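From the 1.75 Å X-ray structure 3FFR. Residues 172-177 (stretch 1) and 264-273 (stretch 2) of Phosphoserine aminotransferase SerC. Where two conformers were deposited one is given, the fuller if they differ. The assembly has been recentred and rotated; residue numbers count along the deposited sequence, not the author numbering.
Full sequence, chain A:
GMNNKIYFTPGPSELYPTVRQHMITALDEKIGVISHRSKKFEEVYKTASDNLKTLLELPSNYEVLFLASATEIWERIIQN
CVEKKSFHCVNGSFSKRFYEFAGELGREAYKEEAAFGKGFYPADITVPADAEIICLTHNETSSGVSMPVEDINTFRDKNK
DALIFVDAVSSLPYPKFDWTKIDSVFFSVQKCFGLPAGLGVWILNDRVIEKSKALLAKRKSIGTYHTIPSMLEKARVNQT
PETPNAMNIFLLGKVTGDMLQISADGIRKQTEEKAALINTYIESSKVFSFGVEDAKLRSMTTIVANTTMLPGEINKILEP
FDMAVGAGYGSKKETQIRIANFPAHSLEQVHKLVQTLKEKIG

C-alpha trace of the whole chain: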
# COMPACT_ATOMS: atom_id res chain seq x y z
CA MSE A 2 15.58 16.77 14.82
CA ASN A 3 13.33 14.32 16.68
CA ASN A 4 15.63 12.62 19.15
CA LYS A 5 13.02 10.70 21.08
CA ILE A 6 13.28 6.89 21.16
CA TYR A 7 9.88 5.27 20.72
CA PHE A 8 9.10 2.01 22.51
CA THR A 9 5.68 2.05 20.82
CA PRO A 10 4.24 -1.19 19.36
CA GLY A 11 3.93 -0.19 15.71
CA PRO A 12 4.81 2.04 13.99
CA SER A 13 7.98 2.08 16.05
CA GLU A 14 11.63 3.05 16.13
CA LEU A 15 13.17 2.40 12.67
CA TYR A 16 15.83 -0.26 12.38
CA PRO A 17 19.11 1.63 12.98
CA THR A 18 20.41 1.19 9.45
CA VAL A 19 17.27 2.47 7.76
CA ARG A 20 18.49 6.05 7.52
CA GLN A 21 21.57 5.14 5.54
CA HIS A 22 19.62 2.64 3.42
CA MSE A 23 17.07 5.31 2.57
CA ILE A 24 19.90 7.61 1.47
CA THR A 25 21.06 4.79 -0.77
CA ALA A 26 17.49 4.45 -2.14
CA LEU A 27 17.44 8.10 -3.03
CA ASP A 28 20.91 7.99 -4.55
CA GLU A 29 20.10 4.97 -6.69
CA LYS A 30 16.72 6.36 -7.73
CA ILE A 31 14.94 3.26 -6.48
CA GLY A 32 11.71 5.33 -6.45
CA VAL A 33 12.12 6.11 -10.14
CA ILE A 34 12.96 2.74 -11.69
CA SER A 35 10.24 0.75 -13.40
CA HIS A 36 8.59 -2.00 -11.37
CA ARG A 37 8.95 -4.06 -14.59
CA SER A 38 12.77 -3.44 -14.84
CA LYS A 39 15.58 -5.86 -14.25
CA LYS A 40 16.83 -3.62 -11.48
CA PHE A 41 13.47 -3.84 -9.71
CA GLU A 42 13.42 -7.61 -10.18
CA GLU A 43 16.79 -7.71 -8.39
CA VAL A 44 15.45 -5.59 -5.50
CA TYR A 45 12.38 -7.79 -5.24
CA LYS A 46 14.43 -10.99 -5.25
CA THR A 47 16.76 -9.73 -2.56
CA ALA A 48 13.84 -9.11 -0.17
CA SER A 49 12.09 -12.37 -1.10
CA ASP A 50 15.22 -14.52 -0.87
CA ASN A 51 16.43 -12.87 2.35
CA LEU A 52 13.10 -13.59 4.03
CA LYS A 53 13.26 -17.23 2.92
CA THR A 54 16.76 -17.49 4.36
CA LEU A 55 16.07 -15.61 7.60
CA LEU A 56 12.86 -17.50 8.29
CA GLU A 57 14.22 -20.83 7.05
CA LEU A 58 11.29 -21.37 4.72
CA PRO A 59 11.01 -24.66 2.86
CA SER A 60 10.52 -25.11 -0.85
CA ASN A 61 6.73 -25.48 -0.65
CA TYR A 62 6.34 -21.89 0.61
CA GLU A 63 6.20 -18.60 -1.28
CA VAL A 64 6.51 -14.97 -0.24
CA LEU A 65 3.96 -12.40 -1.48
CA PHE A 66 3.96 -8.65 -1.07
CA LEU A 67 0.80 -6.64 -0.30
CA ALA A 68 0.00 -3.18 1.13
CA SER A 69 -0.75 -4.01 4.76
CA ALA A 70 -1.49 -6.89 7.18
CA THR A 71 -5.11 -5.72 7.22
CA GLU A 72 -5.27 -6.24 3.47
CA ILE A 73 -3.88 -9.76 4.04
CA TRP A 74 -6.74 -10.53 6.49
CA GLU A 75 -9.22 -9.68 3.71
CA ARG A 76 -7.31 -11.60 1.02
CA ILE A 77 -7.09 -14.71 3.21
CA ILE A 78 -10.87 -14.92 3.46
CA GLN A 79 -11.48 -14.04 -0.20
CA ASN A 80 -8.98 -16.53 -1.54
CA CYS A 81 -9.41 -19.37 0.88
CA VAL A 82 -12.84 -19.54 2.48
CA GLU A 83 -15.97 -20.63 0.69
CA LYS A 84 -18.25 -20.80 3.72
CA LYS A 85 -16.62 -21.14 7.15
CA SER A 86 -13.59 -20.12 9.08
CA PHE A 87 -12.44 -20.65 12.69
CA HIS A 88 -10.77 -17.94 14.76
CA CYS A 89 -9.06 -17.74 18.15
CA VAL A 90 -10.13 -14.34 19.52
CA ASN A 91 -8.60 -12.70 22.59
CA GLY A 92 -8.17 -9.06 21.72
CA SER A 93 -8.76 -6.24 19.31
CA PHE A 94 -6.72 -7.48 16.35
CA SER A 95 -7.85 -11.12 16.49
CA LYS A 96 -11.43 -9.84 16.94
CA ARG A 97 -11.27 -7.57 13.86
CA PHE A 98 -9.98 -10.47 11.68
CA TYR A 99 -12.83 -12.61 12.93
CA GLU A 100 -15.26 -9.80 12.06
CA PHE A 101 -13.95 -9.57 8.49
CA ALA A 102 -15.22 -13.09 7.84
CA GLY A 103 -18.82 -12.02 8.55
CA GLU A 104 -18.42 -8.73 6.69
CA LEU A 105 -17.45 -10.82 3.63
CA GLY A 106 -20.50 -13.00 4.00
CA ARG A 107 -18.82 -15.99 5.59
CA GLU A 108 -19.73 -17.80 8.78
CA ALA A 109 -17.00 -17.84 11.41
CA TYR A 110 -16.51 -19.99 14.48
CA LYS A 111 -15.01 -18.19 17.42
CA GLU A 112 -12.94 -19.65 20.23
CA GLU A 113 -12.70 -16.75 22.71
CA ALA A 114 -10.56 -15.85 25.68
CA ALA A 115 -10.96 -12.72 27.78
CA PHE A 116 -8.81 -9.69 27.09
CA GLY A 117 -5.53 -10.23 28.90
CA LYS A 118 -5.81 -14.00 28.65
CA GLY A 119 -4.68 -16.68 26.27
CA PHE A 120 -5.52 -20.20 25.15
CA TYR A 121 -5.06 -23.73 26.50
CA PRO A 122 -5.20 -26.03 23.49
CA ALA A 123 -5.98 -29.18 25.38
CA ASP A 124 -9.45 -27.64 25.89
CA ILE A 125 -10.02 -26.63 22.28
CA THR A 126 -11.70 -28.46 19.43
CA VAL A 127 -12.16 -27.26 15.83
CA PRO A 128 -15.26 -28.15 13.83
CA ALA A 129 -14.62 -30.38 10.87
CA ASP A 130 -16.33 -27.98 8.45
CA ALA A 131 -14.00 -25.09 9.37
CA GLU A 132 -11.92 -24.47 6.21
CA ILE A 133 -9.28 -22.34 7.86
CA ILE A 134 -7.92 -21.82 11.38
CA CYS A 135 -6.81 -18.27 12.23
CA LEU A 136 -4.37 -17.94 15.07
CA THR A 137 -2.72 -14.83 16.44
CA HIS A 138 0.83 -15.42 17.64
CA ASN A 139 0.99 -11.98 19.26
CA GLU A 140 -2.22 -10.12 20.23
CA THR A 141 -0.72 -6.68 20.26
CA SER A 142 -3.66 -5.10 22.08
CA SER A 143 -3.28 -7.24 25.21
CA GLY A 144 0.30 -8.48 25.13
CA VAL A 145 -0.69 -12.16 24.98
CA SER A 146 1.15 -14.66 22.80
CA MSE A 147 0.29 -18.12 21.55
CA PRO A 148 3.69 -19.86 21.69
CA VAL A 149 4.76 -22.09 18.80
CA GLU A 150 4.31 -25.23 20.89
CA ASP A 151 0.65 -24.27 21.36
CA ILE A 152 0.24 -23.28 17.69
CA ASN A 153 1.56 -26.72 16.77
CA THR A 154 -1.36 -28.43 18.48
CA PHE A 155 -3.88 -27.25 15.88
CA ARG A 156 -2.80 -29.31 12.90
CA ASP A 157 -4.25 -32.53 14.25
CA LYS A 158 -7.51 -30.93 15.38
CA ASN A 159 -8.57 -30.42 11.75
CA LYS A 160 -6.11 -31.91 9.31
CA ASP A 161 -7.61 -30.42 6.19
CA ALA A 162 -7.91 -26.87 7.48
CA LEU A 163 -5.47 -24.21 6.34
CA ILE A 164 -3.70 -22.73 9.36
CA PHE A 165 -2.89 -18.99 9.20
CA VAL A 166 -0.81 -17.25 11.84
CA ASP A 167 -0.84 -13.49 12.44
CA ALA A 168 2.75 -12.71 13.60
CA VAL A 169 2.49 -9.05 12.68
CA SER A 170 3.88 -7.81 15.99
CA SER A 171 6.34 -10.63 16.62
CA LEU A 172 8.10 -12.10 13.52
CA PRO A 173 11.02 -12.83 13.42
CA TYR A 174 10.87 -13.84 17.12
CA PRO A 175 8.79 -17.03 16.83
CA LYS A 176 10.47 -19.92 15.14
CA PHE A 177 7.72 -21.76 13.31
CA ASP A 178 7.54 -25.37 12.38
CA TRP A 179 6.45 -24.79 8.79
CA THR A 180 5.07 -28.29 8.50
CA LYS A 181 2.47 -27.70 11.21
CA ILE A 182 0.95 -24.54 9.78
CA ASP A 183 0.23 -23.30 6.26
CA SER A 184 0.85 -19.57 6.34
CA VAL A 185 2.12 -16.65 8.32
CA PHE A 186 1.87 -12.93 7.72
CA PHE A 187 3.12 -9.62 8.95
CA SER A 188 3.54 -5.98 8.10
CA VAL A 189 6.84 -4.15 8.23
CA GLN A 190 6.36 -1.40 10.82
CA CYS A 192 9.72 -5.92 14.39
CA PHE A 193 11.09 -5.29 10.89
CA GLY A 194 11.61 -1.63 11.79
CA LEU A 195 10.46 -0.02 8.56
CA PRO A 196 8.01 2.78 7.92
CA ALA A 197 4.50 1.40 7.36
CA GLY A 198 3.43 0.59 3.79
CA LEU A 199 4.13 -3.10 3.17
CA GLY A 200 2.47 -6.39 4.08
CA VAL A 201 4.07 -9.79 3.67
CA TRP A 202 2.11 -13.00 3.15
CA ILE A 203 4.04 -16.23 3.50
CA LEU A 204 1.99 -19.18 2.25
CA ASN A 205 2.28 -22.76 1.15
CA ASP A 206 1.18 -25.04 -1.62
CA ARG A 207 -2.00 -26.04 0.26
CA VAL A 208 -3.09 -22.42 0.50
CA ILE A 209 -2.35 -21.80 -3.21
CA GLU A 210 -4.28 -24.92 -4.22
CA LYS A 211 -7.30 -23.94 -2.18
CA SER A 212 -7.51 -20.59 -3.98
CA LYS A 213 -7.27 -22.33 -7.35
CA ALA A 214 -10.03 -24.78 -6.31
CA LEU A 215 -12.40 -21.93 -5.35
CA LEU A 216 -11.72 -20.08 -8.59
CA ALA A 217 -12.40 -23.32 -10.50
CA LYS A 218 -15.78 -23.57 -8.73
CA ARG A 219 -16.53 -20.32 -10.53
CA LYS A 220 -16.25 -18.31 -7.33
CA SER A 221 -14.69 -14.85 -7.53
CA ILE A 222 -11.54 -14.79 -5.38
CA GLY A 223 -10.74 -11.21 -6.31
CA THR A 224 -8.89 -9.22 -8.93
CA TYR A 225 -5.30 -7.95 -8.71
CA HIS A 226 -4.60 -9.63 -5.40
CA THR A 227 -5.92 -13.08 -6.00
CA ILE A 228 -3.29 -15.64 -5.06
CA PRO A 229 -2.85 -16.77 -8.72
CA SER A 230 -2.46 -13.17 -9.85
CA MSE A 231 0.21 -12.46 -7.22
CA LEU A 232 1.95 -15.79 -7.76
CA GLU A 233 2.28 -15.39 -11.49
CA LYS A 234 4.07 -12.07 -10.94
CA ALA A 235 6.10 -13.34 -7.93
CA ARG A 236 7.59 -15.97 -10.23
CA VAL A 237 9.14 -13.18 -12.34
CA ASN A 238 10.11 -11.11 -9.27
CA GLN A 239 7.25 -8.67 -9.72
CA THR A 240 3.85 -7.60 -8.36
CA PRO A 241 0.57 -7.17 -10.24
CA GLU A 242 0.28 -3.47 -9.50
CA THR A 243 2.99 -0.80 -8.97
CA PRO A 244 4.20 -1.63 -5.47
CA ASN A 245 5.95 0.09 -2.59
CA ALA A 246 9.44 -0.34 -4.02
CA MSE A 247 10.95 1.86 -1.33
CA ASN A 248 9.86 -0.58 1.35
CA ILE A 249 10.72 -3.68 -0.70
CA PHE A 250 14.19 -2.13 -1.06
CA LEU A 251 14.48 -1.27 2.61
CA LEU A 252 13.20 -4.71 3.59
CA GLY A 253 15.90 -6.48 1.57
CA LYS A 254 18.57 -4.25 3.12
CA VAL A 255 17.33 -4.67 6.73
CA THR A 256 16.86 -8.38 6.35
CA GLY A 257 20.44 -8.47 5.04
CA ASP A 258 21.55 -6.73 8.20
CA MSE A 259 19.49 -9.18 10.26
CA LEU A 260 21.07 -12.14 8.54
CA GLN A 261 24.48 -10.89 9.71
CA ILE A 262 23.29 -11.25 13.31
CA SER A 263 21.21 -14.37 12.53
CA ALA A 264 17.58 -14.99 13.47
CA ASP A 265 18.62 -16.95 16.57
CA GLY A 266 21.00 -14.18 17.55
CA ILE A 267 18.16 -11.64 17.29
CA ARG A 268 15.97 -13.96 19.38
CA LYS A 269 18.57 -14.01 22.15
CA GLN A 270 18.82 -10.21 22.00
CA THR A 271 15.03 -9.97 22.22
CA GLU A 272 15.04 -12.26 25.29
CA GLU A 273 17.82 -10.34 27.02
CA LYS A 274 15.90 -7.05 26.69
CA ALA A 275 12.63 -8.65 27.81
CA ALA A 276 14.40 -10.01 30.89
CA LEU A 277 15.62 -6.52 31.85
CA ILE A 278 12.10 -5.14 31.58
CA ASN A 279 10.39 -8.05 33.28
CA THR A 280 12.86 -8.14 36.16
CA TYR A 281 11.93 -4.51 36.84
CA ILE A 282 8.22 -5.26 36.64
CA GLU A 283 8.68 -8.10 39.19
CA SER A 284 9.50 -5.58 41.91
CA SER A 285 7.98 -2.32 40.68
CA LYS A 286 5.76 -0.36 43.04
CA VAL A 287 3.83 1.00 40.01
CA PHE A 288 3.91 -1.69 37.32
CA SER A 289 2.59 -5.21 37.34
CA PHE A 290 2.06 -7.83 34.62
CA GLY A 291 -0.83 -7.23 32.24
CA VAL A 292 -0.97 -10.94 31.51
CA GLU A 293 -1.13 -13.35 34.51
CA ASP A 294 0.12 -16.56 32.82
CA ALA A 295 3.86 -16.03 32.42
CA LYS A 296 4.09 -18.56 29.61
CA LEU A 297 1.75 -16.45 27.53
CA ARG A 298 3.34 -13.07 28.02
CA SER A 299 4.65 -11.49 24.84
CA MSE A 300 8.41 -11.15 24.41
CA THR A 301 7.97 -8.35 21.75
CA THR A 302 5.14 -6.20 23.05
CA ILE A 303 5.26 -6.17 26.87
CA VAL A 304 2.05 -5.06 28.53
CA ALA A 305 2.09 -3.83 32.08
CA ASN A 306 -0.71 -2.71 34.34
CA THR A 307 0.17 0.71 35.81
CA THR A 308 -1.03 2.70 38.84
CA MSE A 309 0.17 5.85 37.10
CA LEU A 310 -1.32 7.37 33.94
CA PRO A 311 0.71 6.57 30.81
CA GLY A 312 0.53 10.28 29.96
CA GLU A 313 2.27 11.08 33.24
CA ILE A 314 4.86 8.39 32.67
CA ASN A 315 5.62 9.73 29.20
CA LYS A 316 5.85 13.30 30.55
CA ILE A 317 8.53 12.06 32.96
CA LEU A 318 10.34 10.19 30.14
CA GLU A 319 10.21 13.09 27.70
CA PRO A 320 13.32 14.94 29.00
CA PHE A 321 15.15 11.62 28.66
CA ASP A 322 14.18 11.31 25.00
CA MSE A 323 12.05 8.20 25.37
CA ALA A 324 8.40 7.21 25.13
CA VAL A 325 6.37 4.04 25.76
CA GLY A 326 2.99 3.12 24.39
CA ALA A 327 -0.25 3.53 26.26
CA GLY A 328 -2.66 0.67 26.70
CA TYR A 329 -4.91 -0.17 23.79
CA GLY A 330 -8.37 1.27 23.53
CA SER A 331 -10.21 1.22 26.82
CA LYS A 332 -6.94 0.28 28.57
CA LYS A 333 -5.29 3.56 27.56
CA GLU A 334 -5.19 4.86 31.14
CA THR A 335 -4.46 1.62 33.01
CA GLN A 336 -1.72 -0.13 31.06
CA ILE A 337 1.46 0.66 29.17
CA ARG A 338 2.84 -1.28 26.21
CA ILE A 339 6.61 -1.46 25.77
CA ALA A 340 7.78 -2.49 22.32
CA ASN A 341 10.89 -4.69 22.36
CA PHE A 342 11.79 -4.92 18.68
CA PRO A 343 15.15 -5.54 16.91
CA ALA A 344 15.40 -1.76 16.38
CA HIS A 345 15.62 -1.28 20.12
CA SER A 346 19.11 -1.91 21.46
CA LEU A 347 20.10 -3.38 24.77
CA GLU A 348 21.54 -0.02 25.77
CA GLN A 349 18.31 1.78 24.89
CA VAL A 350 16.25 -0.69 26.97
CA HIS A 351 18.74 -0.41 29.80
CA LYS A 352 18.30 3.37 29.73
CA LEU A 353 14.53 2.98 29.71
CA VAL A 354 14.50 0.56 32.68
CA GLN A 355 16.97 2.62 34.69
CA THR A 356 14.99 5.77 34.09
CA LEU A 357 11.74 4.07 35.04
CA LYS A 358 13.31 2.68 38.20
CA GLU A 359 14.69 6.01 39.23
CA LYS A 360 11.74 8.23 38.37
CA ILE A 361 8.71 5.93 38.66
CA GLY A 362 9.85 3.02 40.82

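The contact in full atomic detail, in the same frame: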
# COMPACT_ATOMS: atom_id res chain seq x y z
N LEU A 172 7.09 -11.56 14.45
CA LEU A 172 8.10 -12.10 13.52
C LEU A 172 9.21 -11.05 13.42
O LEU A 172 8.92 -9.86 13.27
CB LEU A 172 7.45 -12.41 12.15
CG LEU A 172 8.16 -13.35 11.18
CD1 LEU A 172 8.25 -14.75 11.76
CD2 LEU A 172 7.44 -13.37 9.82
N PRO A 173 10.49 -11.48 13.44
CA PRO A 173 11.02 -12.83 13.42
C PRO A 173 11.32 -13.56 14.72
O PRO A 173 12.14 -14.48 14.72
CB PRO A 173 12.33 -12.63 12.65
CG PRO A 173 12.83 -11.27 13.11
CD PRO A 173 11.57 -10.46 13.33
N TYR A 174 10.67 -13.17 15.82
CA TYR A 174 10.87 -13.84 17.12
C TYR A 174 10.43 -15.33 17.13
O TYR A 174 11.23 -16.23 17.41
CB TYR A 174 10.28 -13.06 18.27
CG TYR A 174 10.58 -13.77 19.55
CD1 TYR A 174 11.88 -13.81 20.05
CD2 TYR A 174 9.58 -14.47 20.23
CE1 TYR A 174 12.17 -14.54 21.23
CE2 TYR A 174 9.86 -15.18 21.39
CZ TYR A 174 11.14 -15.22 21.89
OH TYR A 174 11.38 -15.95 23.07
N PRO A 175 9.14 -15.61 16.89
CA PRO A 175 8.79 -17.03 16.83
C PRO A 175 9.51 -17.79 15.75
O PRO A 175 9.74 -17.27 14.66
CB PRO A 175 7.30 -17.01 16.51
CG PRO A 175 7.08 -15.68 15.81
CD PRO A 175 7.98 -14.76 16.55
N LYS A 176 9.84 -19.03 16.08
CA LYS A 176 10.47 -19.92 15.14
C LYS A 176 9.48 -21.02 14.80
O LYS A 176 9.33 -22.03 15.51
CB LYS A 176 11.78 -20.51 15.66
CG LYS A 176 12.50 -21.30 14.57
CD LYS A 176 13.87 -21.82 14.96
CE LYS A 176 14.54 -22.47 13.75
NZ LYS A 176 13.74 -23.59 13.22
N PHE A 177 8.78 -20.82 13.71
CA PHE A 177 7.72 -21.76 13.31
C PHE A 177 8.22 -23.07 12.78
O PHE A 177 9.31 -23.18 12.22
CB PHE A 177 6.74 -21.12 12.30
CG PHE A 177 5.97 -19.96 12.88
CD1 PHE A 177 4.91 -20.18 13.78
CD2 PHE A 177 6.34 -18.66 12.60
CE1 PHE A 177 4.25 -19.15 14.37
CE2 PHE A 177 5.65 -17.60 13.19
CZ PHE A 177 4.60 -17.85 14.08
N ALA A 264 18.91 -15.02 12.86
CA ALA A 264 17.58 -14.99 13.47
C ALA A 264 17.64 -15.44 14.92
O ALA A 264 16.96 -14.86 15.80
CB ALA A 264 16.56 -15.84 12.66
N ASP A 265 18.48 -16.45 15.20
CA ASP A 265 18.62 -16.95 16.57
C ASP A 265 19.33 -15.94 17.43
O ASP A 265 19.03 -15.80 18.60
CB ASP A 265 19.28 -18.33 16.64
CG ASP A 265 18.32 -19.45 16.29
OD1 ASP A 265 17.08 -19.24 16.34
OD2 ASP A 265 18.81 -20.57 16.00
N GLY A 266 20.27 -15.23 16.84
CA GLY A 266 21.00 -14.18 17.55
C GLY A 266 20.03 -13.08 17.95
O GLY A 266 20.12 -12.56 19.06
N ILE A 267 19.15 -12.70 17.03
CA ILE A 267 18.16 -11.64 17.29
C ILE A 267 17.22 -12.11 18.41
O ILE A 267 16.84 -11.34 19.29
CB ILE A 267 17.42 -11.22 16.01
CG1 ILE A 267 18.42 -10.56 15.07
CG2 ILE A 267 16.31 -10.22 16.29
CD1 ILE A 267 17.94 -10.25 13.68
N ARG A 268 16.84 -13.37 18.35
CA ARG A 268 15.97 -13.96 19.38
C ARG A 268 16.57 -13.84 20.78
O ARG A 268 15.89 -13.51 21.74
CB ARG A 268 15.65 -15.42 19.08
CG ARG A 268 14.66 -15.58 17.96
CD ARG A 268 14.43 -17.03 17.48
NE ARG A 268 13.58 -17.02 16.30
CZ ARG A 268 13.90 -17.47 15.10
NH1 ARG A 268 15.04 -18.10 14.88
NH2 ARG A 268 13.03 -17.32 14.12
N LYS A 269 17.87 -14.11 20.87
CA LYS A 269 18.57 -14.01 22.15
C LYS A 269 18.60 -12.57 22.65
O LYS A 269 18.49 -12.31 23.87
CB LYS A 269 20.00 -14.58 22.02
CG LYS A 269 20.01 -16.10 21.83
CD LYS A 269 21.45 -16.66 21.73
N GLN A 270 18.75 -11.66 21.71
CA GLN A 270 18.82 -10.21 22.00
C GLN A 270 17.44 -9.76 22.51
O GLN A 270 17.32 -8.98 23.45
CB GLN A 270 19.31 -9.43 20.80
CG GLN A 270 20.79 -9.61 20.57
CD GLN A 270 21.32 -9.04 19.29
OE1 GLN A 270 20.57 -8.66 18.39
NE2 GLN A 270 22.65 -9.01 19.17
N THR A 271 16.41 -10.25 21.84
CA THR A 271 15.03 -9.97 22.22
C THR A 271 14.78 -10.44 23.68
O THR A 271 14.25 -9.73 24.53
CB THR A 271 14.04 -10.65 21.22
OG1 THR A 271 14.19 -10.06 19.91
CG2 THR A 271 12.58 -10.57 21.73
N GLU A 272 15.22 -11.64 23.95
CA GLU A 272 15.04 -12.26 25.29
C GLU A 272 15.81 -11.52 26.37
O GLU A 272 15.33 -11.32 27.49
CB GLU A 272 15.42 -13.73 25.24
CG GLU A 272 14.38 -14.55 24.53
CD GLU A 272 14.84 -15.86 23.98
OE1 GLU A 272 16.04 -16.21 24.11
OE2 GLU A 272 13.96 -16.54 23.41
N GLU A 273 17.00 -11.06 26.04
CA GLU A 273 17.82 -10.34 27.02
C GLU A 273 17.17 -9.00 27.43
O GLU A 273 17.18 -8.60 28.60
CB GLU A 273 19.20 -10.10 26.44
CG GLU A 273 20.15 -9.47 27.38
CD GLU A 273 21.52 -9.32 26.78
OE1 GLU A 273 21.63 -9.38 25.51
OE2 GLU A 273 22.46 -9.09 27.57
O HOH W 1 14.65 -13.25 15.49

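R268 and Y174 anchor an irregular segment, 172-177, against one side of the helix 264-273. The arginine NE donates to Y174 O (2.7 Å), which lies at the guanidinium edge, and NH2 makes a weak hydrogen bond to P175 O (3.3 Å); P173 O sits 3.0 Å from the same NH2. Three successive carbonyls thus crowd around one guanidinium, a group with enough N-H bonds to serve more than one acceptor. An extended side chain (chi1 m, chi2 and chi3 t) carries it to them, and D265, one helical turn back, holds its other end through a salt bridge from R268 NH1 to D265 OD1 (2.8 Å). Farther along the helix, Y174 OH donates to E272 OE2 (2.7 Å); with chi1 at t, the tyrosine ring reaches along the helix far enough to bring its hydroxyl to the carboxylate. A water donates to both P173 O (2.9 Å) and A264 O (2.8 Å), bridging loop and helix where P173, preceded by a cis peptide bond, approaches the first turn. Packing fills in around these bonds: Y174 CD1 meets T271 CG2 at 3.7 Å and R268 CG at 3.9 Å, so the ring also serves as an apolar surface. K176 lays CB over one guanidinium face, 3.7 Å from R268 CZ, while its amine leads away. Together the stretches bury 396 Å², with Y174 and R268 contributing most.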